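Local atomic coordinates of N-acetylneuraminate lyase (Fusobacterium nucleatum subsp. nucleatum ATCC 25586, PDB entry 5ZKA), a protein that is a lyase of the dihydrodipicolinate synthetase family, with the parallel beta/alpha architecture of a TIM barrel. Residues A[40-45]-A[275-280]; A[66-71]-A[281-286]; A[115-120]-A[141-146]. All blocks are in the same frame, centred on the assembly; numbering follows the deposited sequence.

Contact 1 (A[40-45]-A[275-280]); sequences LREIIR and EGVDAG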
loop_
_atom_site.group_PDB
_atom_site.type_symbol
_atom_site.label_atom_id
_atom_site.label_comp_id
_atom_site.label_asym_id
_atom_site.label_seq_id
_atom_site.Cartn_x
_atom_site.Cartn_y
_atom_site.Cartn_z
ATOM N N LEU A 40 -25.873 16.407 -16.267
ATOM C CA LEU A 40 -25.549 15.003 -16.016
ATOM C C LEU A 40 -25.289 14.266 -17.320
ATOM O O LEU A 40 -24.344 13.479 -17.418
ATOM C CB LEU A 40 -26.676 14.319 -15.234
ATOM C CG LEU A 40 -26.485 12.823 -14.958
ATOM C CD1 LEU A 40 -25.138 12.536 -14.240
ATOM C CD2 LEU A 40 -27.661 12.246 -14.145
ATOM N N ARG A 41 -26.121 14.503 -18.334
ATOM C CA ARG A 41 -25.844 13.927 -19.646
ATOM C C ARG A 41 -24.509 14.420 -20.201
ATOM O O ARG A 41 -23.777 13.653 -20.839
ATOM C CB ARG A 41 -26.994 14.246 -20.602
ATOM C CG ARG A 41 -28.315 13.625 -20.123
ATOM C CD ARG A 41 -29.446 13.807 -21.128
ATOM N NE ARG A 41 -30.681 13.226 -20.608
ATOM C CZ ARG A 41 -31.110 11.997 -20.878
ATOM N NH1 ARG A 41 -30.415 11.210 -21.687
ATOM N NH2 ARG A 41 -32.241 11.556 -20.337
ATOM N N GLU A 42 -24.165 15.691 -19.960
ATOM C CA GLU A 42 -22.887 16.212 -20.445
ATOM C C GLU A 42 -21.710 15.528 -19.760
ATOM O O GLU A 42 -20.678 15.271 -20.391
ATOM C CB GLU A 42 -22.811 17.723 -20.232
ATOM C CG GLU A 42 -23.778 18.518 -21.122
ATOM C CD GLU A 42 -23.596 20.013 -20.981
ATOM O OE1 GLU A 42 -22.647 20.432 -20.282
ATOM O OE2 GLU A 42 -24.414 20.771 -21.553
ATOM N N ILE A 43 -21.836 15.247 -18.462
ATOM C CA ILE A 43 -20.751 14.570 -17.758
ATOM C C ILE A 43 -20.605 13.142 -18.260
ATOM O O ILE A 43 -19.490 12.641 -18.449
ATOM C CB ILE A 43 -20.994 14.610 -16.240
ATOM C CG1 ILE A 43 -20.946 16.044 -15.716
ATOM C CG2 ILE A 43 -19.966 13.740 -15.513
ATOM C CD1 ILE A 43 -21.257 16.142 -14.207
ATOM N N ILE A 44 -21.729 12.458 -18.465
ATOM C CA ILE A 44 -21.703 11.109 -19.023
ATOM C C ILE A 44 -21.044 11.112 -20.398
ATOM O O ILE A 44 -20.171 10.283 -20.685
ATOM C CB ILE A 44 -23.133 10.537 -19.089
ATOM C CG1 ILE A 44 -23.670 10.285 -17.677
ATOM C CG2 ILE A 44 -23.155 9.258 -19.905
ATOM C CD1 ILE A 44 -25.189 10.143 -17.613
ATOM N N ARG A 45 -21.472 12.026 -21.278
ATOM C CA ARG A 45 -20.885 12.090 -22.615
ATOM C C ARG A 45 -19.382 12.357 -22.554
ATOM O O ARG A 45 -18.607 11.749 -23.297
ATOM C CB ARG A 45 -21.587 13.159 -23.457
ATOM C CG ARG A 45 -23.007 12.793 -23.869
ATOM C CD ARG A 45 -23.096 12.240 -25.304
ATOM N NE ARG A 45 -22.279 11.038 -25.505
ATOM C CZ ARG A 45 -22.655 9.804 -25.174
ATOM N NH1 ARG A 45 -23.837 9.590 -24.609
ATOM N NH2 ARG A 45 -21.840 8.777 -25.392
ATOM N N GLU A 275 -13.424 22.383 -18.912
ATOM C CA GLU A 275 -13.470 21.558 -20.111
ATOM C C GLU A 275 -14.792 21.678 -20.848
ATOM O O GLU A 275 -15.046 20.901 -21.779
ATOM C CB GLU A 275 -13.194 20.094 -19.766
ATOM C CG GLU A 275 -11.743 19.844 -19.434
ATOM C CD GLU A 275 -10.883 19.717 -20.676
ATOM O OE1 GLU A 275 -11.148 18.810 -21.490
ATOM O OE2 GLU A 275 -9.957 20.537 -20.849
ATOM N N GLY A 276 -15.632 22.636 -20.463
ATOM C CA GLY A 276 -16.870 22.892 -21.164
ATOM C C GLY A 276 -18.048 22.049 -20.741
ATOM O O GLY A 276 -19.073 22.071 -21.430
ATOM N N VAL A 277 -17.931 21.310 -19.633
ATOM C CA VAL A 277 -18.989 20.448 -19.103
ATOM C C VAL A 277 -19.670 21.176 -17.951
ATOM O O VAL A 277 -18.998 21.657 -17.032
ATOM C CB VAL A 277 -18.410 19.102 -18.625
ATOM C CG1 VAL A 277 -19.506 18.192 -18.092
ATOM C CG2 VAL A 277 -17.645 18.409 -19.746
ATOM N N ASP A 278 -20.996 21.251 -17.985
ATOM C CA ASP A 278 -21.758 21.945 -16.943
ATOM C C ASP A 278 -21.913 21.022 -15.732
ATOM O O ASP A 278 -22.914 20.310 -15.574
ATOM C CB ASP A 278 -23.110 22.398 -17.487
ATOM C CG ASP A 278 -24.000 23.013 -16.418
ATOM O OD1 ASP A 278 -23.466 23.515 -15.402
ATOM O OD2 ASP A 278 -25.240 22.995 -16.599
ATOM N N ALA A 279 -20.926 21.068 -14.842
ATOM C CA ALA A 279 -20.872 20.166 -13.695
ATOM C C ALA A 279 -21.616 20.684 -12.464
ATOM O O ALA A 279 -21.587 20.015 -11.422
ATOM C CB ALA A 279 -19.420 19.869 -13.326
ATOM N N GLY A 280 -22.271 21.841 -12.542
ATOM C CA GLY A 280 -23.188 22.248 -11.474
ATOM C C GLY A 280 -22.522 22.453 -10.119
ATOM O O GLY A 280 -21.326 22.747 -10.014
#
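The contact divides into a dense apolar half around I43 and V277 and a looser polar half around E42 and D278. In the dense half, CG1 of V277, anti to its own backbone N, presses on CG1 of I43 at 3.5 Å, and the two side chains cross at about a right angle. The same V277 CG1 lies 3.8 Å from the carbonyl carbon of E42, so this methyl beds on the helix backbone as well as on a side chain. I43 runs on extended, and its CD1 reaches 4.2 Å from CB of A279. L25 and P28 touch I43, while L272 touches both V277 and A279, which closes this side into the protein interior.

On the more exposed side one hydrogen bond is the main polar link, and CB of E42 also touches CG1 of V277 at 4.0 Å. E42 has CG beside the backbone N (chi1 -69°) and then an extended chain, which carries OE1 to 2.9 Å from the backbone N of D278. The N-H...O angle of 165° is nearly straight, and the donor meets OE1 almost along its C-O axis. The two carboxylate planes are 65° apart, and D278 OD2 is bonded to ND2 of N36. E42 OE1 and D278 OD2 remain 5.2 Å apart, close enough for the like charges probably to raise the proton affinity of one or both groups slightly.

Helix 264-274 ends in a Schellman motif, with G276 at positive phi as its C-prime residue, V277 N bonded to L272 O and G276 N to K273 O, and the loop turns off from there. D278 then forms an inverse gamma turn, and the two turns bring V277, D278 and A279 against the side of helix 37-49, the first long helix of the beta/alpha barrel.

Contact 2 (A[66-71]-A[281-286]); sequences FMISTE and YCRKPM
The loop that leads from barrel strand 55-58 into helix 70-84 meets, at the protein surface, a type VI turn with a cis peptide before P285, closed by M286 N bonding to R283 O. R283 is central. Bent at chi2 and chi3, its chain folds back so that CG2 of I68 sits 3.5 Å above one guanidinium face, offset toward the edge of the group, with I68 CG2 to R283 NH1 at 3.7 Å. M67 slides past R283 in the opposite direction, and its SD lies 3.9 Å from R283 CB. Because M67 bends at chi3, its CE turns to CE of M286, 3.5 Å away, the two chains crossing at about a right angle. M67 O and R283 NH2 are 3.0 Å apart, yet the angle is too poor for a hydrogen bond.

The polar bonds of R283 are made elsewhere: NH1 bonds to G33 O and forms a salt bridge with OE1 of E72. E72 OE1 also accepts from the backbone N of S69, the N-cap residue of helix 70-84. Across the two segments, then, contact is mainly by van der Waals packing, probably helped by attraction between M67 O and the guanidinium, whose charge is probably balanced mainly by E72.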
loop_
_atom_site.group_PDB
_atom_site.type_symbol
_atom_site.label_atom_id
_atom_site.label_comp_id
_atom_site.label_asym_id
_atom_site.label_seq_id
_atom_site.Cartn_x
_atom_site.Cartn_y
_atom_site.Cartn_z
ATOM N N PHE A 66 -25.026 9.485 -0.981
ATOM C CA PHE A 66 -25.569 9.358 0.366
ATOM C C PHE A 66 -26.087 10.679 0.914
ATOM O O PHE A 66 -26.598 10.706 2.039
ATOM C CB PHE A 66 -24.509 8.720 1.276
ATOM C CG PHE A 66 -24.072 7.373 0.779
ATOM C CD1 PHE A 66 -24.891 6.261 0.960
ATOM C CD2 PHE A 66 -22.913 7.234 0.029
ATOM C CE1 PHE A 66 -24.527 5.025 0.461
ATOM C CE2 PHE A 66 -22.547 5.998 -0.480
ATOM C CZ PHE A 66 -23.351 4.893 -0.252
ATOM N N MET A 67 -26.019 11.752 0.116
ATOM C CA MET A 67 -26.566 13.051 0.483
ATOM C C MET A 67 -27.931 13.331 -0.141
ATOM O O MET A 67 -28.512 14.385 0.136
ATOM C CB MET A 67 -25.582 14.161 0.091
ATOM C CG MET A 67 -24.427 14.337 1.079
ATOM S SD MET A 67 -23.363 15.733 0.640
ATOM C CE MET A 67 -22.315 14.955 -0.558
ATOM N N ILE A 68 -28.466 12.426 -0.961
ATOM C CA ILE A 68 -29.660 12.724 -1.743
ATOM C C ILE A 68 -30.745 11.685 -1.454
ATOM O O ILE A 68 -30.513 10.656 -0.815
ATOM C CB ILE A 68 -29.362 12.808 -3.257
ATOM C CG1 ILE A 68 -29.126 11.417 -3.841
ATOM C CG2 ILE A 68 -28.123 13.675 -3.505
ATOM C CD1 ILE A 68 -28.729 11.411 -5.300
ATOM N N SER A 69 -31.953 11.983 -1.924
ATOM C CA SER A 69 -33.119 11.173 -1.600
ATOM C C SER A 69 -33.220 9.937 -2.494
ATOM O O SER A 69 -32.606 9.850 -3.561
ATOM C CB SER A 69 -34.395 12.003 -1.734
ATOM O OG SER A 69 -34.672 12.227 -3.109
ATOM N N THR A 70 -34.035 8.975 -2.039
ATOM C CA THR A 70 -34.263 7.761 -2.814
ATOM C C THR A 70 -34.777 8.086 -4.213
ATOM O O THR A 70 -34.308 7.513 -5.202
ATOM C CB THR A 70 -35.251 6.852 -2.079
ATOM O OG1 THR A 70 -34.753 6.573 -0.760
ATOM C CG2 THR A 70 -35.423 5.546 -2.831
ATOM N N GLU A 71 -35.732 9.011 -4.317
ATOM C CA GLU A 71 -36.255 9.365 -5.638
ATOM C C GLU A 71 -35.186 10.032 -6.486
ATOM O O GLU A 71 -35.115 9.805 -7.698
ATOM C CB GLU A 71 -37.477 10.276 -5.506
ATOM C CG GLU A 71 -38.735 9.556 -5.020
ATOM C CD GLU A 71 -39.031 8.274 -5.796
ATOM O OE1 GLU A 71 -39.616 8.366 -6.897
ATOM O OE2 GLU A 71 -38.689 7.175 -5.299
ATOM N N TYR A 281 -23.319 22.295 -9.060
ATOM C CA TYR A 281 -22.900 22.504 -7.679
ATOM C C TYR A 281 -22.840 21.178 -6.938
ATOM O O TYR A 281 -23.300 20.144 -7.423
ATOM C CB TYR A 281 -23.857 23.451 -6.941
ATOM C CG TYR A 281 -24.025 24.798 -7.610
ATOM C CD1 TYR A 281 -22.993 25.731 -7.608
ATOM C CD2 TYR A 281 -25.205 25.130 -8.251
ATOM C CE1 TYR A 281 -23.140 26.963 -8.225
ATOM C CE2 TYR A 281 -25.358 26.358 -8.870
ATOM C CZ TYR A 281 -24.322 27.268 -8.854
ATOM O OH TYR A 281 -24.478 28.489 -9.467
ATOM N N CYS A 282 -22.255 21.221 -5.741
ATOM C CA CYS A 282 -22.286 20.087 -4.832
ATOM C C CYS A 282 -23.493 20.206 -3.912
ATOM O O CYS A 282 -24.047 21.291 -3.721
ATOM C CB CYS A 282 -21.008 20.018 -3.997
ATOM S SG CYS A 282 -19.512 19.664 -4.952
ATOM N N ARG A 283 -23.879 19.076 -3.316
ATOM C CA ARG A 283 -25.011 19.070 -2.388
ATOM C C ARG A 283 -24.621 19.765 -1.087
ATOM O O ARG A 283 -23.545 19.505 -0.539
ATOM C CB ARG A 283 -25.458 17.634 -2.101
ATOM C CG ARG A 283 -26.322 16.987 -3.189
ATOM C CD ARG A 283 -27.709 17.633 -3.269
ATOM N NE ARG A 283 -28.524 17.294 -2.097
ATOM C CZ ARG A 283 -29.750 16.778 -2.143
ATOM N NH1 ARG A 283 -30.352 16.568 -3.310
ATOM N NH2 ARG A 283 -30.389 16.497 -1.011
ATOM N N LYS A 284 -25.487 20.642 -0.582
ATOM C CA LYS A 284 -25.240 21.195 0.739
ATOM C C LYS A 284 -25.211 20.058 1.759
ATOM O O LYS A 284 -25.929 19.067 1.607
ATOM C CB LYS A 284 -26.306 22.216 1.110
ATOM C CG LYS A 284 -26.184 23.515 0.340
ATOM C CD LYS A 284 -27.327 24.438 0.656
ATOM C CE LYS A 284 -27.602 25.364 -0.512
ATOM N NZ LYS A 284 -28.801 26.203 -0.262
ATOM N N PRO A 285 -24.388 20.171 2.815
ATOM C CA PRO A 285 -23.594 21.338 3.213
ATOM C C PRO A 285 -22.183 21.398 2.620
ATOM O O PRO A 285 -21.355 22.096 3.215
ATOM C CB PRO A 285 -23.494 21.178 4.733
ATOM C CG PRO A 285 -23.548 19.658 4.945
ATOM C CD PRO A 285 -24.103 19.014 3.681
ATOM N N MET A 286 -21.898 20.693 1.521
ATOM C CA MET A 286 -20.611 20.873 0.853
ATOM C C MET A 286 -20.363 22.358 0.629
ATOM O O MET A 286 -21.247 23.084 0.160
ATOM C CB MET A 286 -20.569 20.128 -0.486
ATOM C CG MET A 286 -20.564 18.600 -0.401
ATOM S SD MET A 286 -19.208 17.923 0.574
ATOM C CE MET A 286 -19.103 16.267 -0.083
#

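Contact 3 (A[115-120]-A[141-146]); sequences KCLSAV and RETGNY
L117, Y146 and N145 bury most of the surface here, and each meets the other segment in its own way. L117 contributes both backbone and side chain. Its N donates to O of Y146 over 2.8 Å with an N-H...O angle of 159°, although the donor stands 35° out of the carbonyl plane and so is not on a lone pair. Its side chain, with CG beside the backbone N, leans over the turn after the helix: CG is 3.9 Å from CB of N145, and CD1 meets OG1 of T143 tip to tip at 3.6 Å. V109 and I139 touch L117 as well.

The bond from L117 to Y146 continues the pairing of strands 117-120 and 147-150, which are neighbours in the parallel sheet of the barrel; L117 also pairs through its backbone with I148. Helix 129-143 connects the two strands, making a beta-alpha-beta crossover, and this contact lies where the chain leaves the helix to re-enter the sheet. An ST turn shapes that exit: T143 OG1 accepts from N145 N at 3.2 Å while also bonding to I139 O.

N145 is buried, and its amide is gripped at both ends. OD1 receives Y146 N at 2.8 Å, in the carbonyl plane and on a lone pair, with a C=O...N angle of 103°; ND2 bonds to T110 OG1 and Y114 O. OD1 also lies 3.1 Å from K115 O, but both are acceptors, so this proximity is no bond and is probably mildly repulsive. Y146 turns its ring edge to the same K115 carbonyl, which lies near the ring plane with O 3.5 Å from CD2, while K173 touches the tyrosine side chain.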
loop_
_atom_site.group_PDB
_atom_site.type_symbol
_atom_site.label_atom_id
_atom_site.label_comp_id
_atom_site.label_asym_id
_atom_site.label_seq_id
_atom_site.Cartn_x
_atom_site.Cartn_y
_atom_site.Cartn_z
ATOM N N LYS A 115 -26.845 -4.403 -15.328
ATOM C CA LYS A 115 -26.498 -5.816 -15.292
ATOM C C LYS A 115 -25.526 -6.129 -14.172
ATOM O O LYS A 115 -25.014 -7.249 -14.097
ATOM C CB LYS A 115 -25.918 -6.258 -16.641
ATOM C CG LYS A 115 -26.977 -6.435 -17.729
ATOM C CD LYS A 115 -28.078 -7.367 -17.247
ATOM C CE LYS A 115 -29.176 -7.544 -18.286
ATOM N NZ LYS A 115 -28.700 -8.264 -19.504
ATOM N N CYS A 116 -25.258 -5.163 -13.301
ATOM C CA CYS A 116 -24.392 -5.409 -12.164
ATOM C C CYS A 116 -24.682 -4.349 -11.115
ATOM O O CYS A 116 -24.829 -3.165 -11.446
ATOM C CB CYS A 116 -22.914 -5.382 -12.566
ATOM S SG CYS A 116 -21.830 -5.908 -11.220
ATOM N N LEU A 117 -24.773 -4.790 -9.862
ATOM C CA LEU A 117 -24.989 -3.934 -8.707
ATOM C C LEU A 117 -23.708 -3.830 -7.900
ATOM O O LEU A 117 -22.793 -4.640 -8.036
ATOM C CB LEU A 117 -26.089 -4.487 -7.790
ATOM C CG LEU A 117 -27.459 -4.818 -8.380
ATOM C CD1 LEU A 117 -28.392 -5.330 -7.270
ATOM C CD2 LEU A 117 -28.036 -3.596 -9.042
ATOM N N SER A 118 -23.671 -2.817 -7.041
ATOM C CA SER A 118 -22.670 -2.706 -5.994
ATOM C C SER A 118 -23.379 -2.220 -4.742
ATOM O O SER A 118 -24.467 -1.647 -4.811
ATOM C CB SER A 118 -21.536 -1.747 -6.393
ATOM O OG SER A 118 -20.412 -1.901 -5.554
ATOM N N ALA A 119 -22.776 -2.465 -3.579
ATOM C CA ALA A 119 -23.410 -2.010 -2.346
ATOM C C ALA A 119 -22.341 -1.801 -1.288
ATOM O O ALA A 119 -21.601 -2.736 -0.966
ATOM C CB ALA A 119 -24.461 -3.010 -1.858
ATOM N N VAL A 120 -22.279 -0.585 -0.739
ATOM C CA VAL A 120 -21.352 -0.324 0.355
ATOM C C VAL A 120 -21.722 -1.201 1.553
ATOM O O VAL A 120 -22.887 -1.565 1.751
ATOM C CB VAL A 120 -21.368 1.169 0.724
ATOM C CG1 VAL A 120 -22.772 1.605 1.147
ATOM C CG2 VAL A 120 -20.328 1.478 1.811
ATOM N N ARG A 141 -30.386 -12.063 -3.665
ATOM C CA ARG A 141 -31.575 -12.913 -3.736
ATOM C C ARG A 141 -32.783 -12.157 -4.279
ATOM O O ARG A 141 -33.521 -12.664 -5.135
ATOM C CB ARG A 141 -31.869 -13.468 -2.346
ATOM C CG ARG A 141 -33.059 -14.372 -2.271
ATOM C CD ARG A 141 -33.126 -15.040 -0.905
ATOM N NE ARG A 141 -33.441 -14.093 0.164
ATOM C CZ ARG A 141 -32.592 -13.746 1.130
ATOM N NH1 ARG A 141 -31.375 -14.268 1.164
ATOM N NH2 ARG A 141 -32.966 -12.886 2.067
ATOM N N GLU A 142 -33.013 -10.943 -3.785
ATOM C CA GLU A 142 -34.230 -10.221 -4.131
ATOM C C GLU A 142 -34.170 -9.578 -5.513
ATOM O O GLU A 142 -35.227 -9.287 -6.087
ATOM C CB GLU A 142 -34.518 -9.159 -3.068
ATOM C CG GLU A 142 -34.859 -9.732 -1.699
ATOM C CD GLU A 142 -36.241 -10.388 -1.666
ATOM O OE1 GLU A 142 -37.211 -9.773 -2.163
ATOM O OE2 GLU A 142 -36.355 -11.519 -1.144
ATOM N N THR A 143 -32.975 -9.353 -6.060
ATOM C CA THR A 143 -32.843 -8.775 -7.394
ATOM C C THR A 143 -32.498 -9.794 -8.472
ATOM O O THR A 143 -32.811 -9.566 -9.642
ATOM C CB THR A 143 -31.758 -7.678 -7.412
ATOM O OG1 THR A 143 -30.480 -8.252 -7.113
ATOM C CG2 THR A 143 -32.070 -6.591 -6.388
ATOM N N GLY A 144 -31.840 -10.898 -8.124
ATOM C CA GLY A 144 -31.323 -11.804 -9.134
ATOM C C GLY A 144 -30.149 -11.260 -9.919
ATOM O O GLY A 144 -29.766 -11.850 -10.933
ATOM N N ASN A 145 -29.559 -10.157 -9.478
ATOM C CA ASN A 145 -28.513 -9.470 -10.219
ATOM C C ASN A 145 -27.156 -9.789 -9.594
ATOM O O ASN A 145 -27.065 -10.361 -8.504
ATOM C CB ASN A 145 -28.785 -7.958 -10.230
ATOM C CG ASN A 145 -28.279 -7.271 -11.495
ATOM O OD1 ASN A 145 -27.328 -7.728 -12.130
ATOM N ND2 ASN A 145 -28.923 -6.165 -11.864
ATOM N N TYR A 146 -26.093 -9.425 -10.310
ATOM C CA TYR A 146 -24.734 -9.617 -9.819
ATOM C C TYR A 146 -24.356 -8.500 -8.859
ATOM O O TYR A 146 -24.918 -7.403 -8.886
ATOM C CB TYR A 146 -23.726 -9.654 -10.971
ATOM C CG TYR A 146 -23.938 -10.802 -11.929
ATOM C CD1 TYR A 146 -23.888 -12.114 -11.488
ATOM C CD2 TYR A 146 -24.202 -10.568 -13.271
ATOM C CE1 TYR A 146 -24.091 -13.166 -12.356
ATOM C CE2 TYR A 146 -24.408 -11.616 -14.149
ATOM C CZ TYR A 146 -24.351 -12.913 -13.687
ATOM O OH TYR A 146 -24.553 -13.959 -14.558
#

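In the fold
Contacts 1 and 2 use consecutive pieces of the loop between helices 264-274 and 291-304, and their centres are 18 Å apart; along the chain their segments alternate. Contact 3 is nested within the loops closed by both. It lies about 15 Å from contact 1 at the nearest atoms, but touches contact 2, where CZ of F66 packs 3.6 Å from CG1 of V120. V120 lies three residues on from L117, which pairs with Y146, and so beyond the residues that meet 141-146. Modified K178 follows strand 174-176, two places along the sheet from 117-120; as in relatives, the active site probably lies at the strands' C-terminal ends.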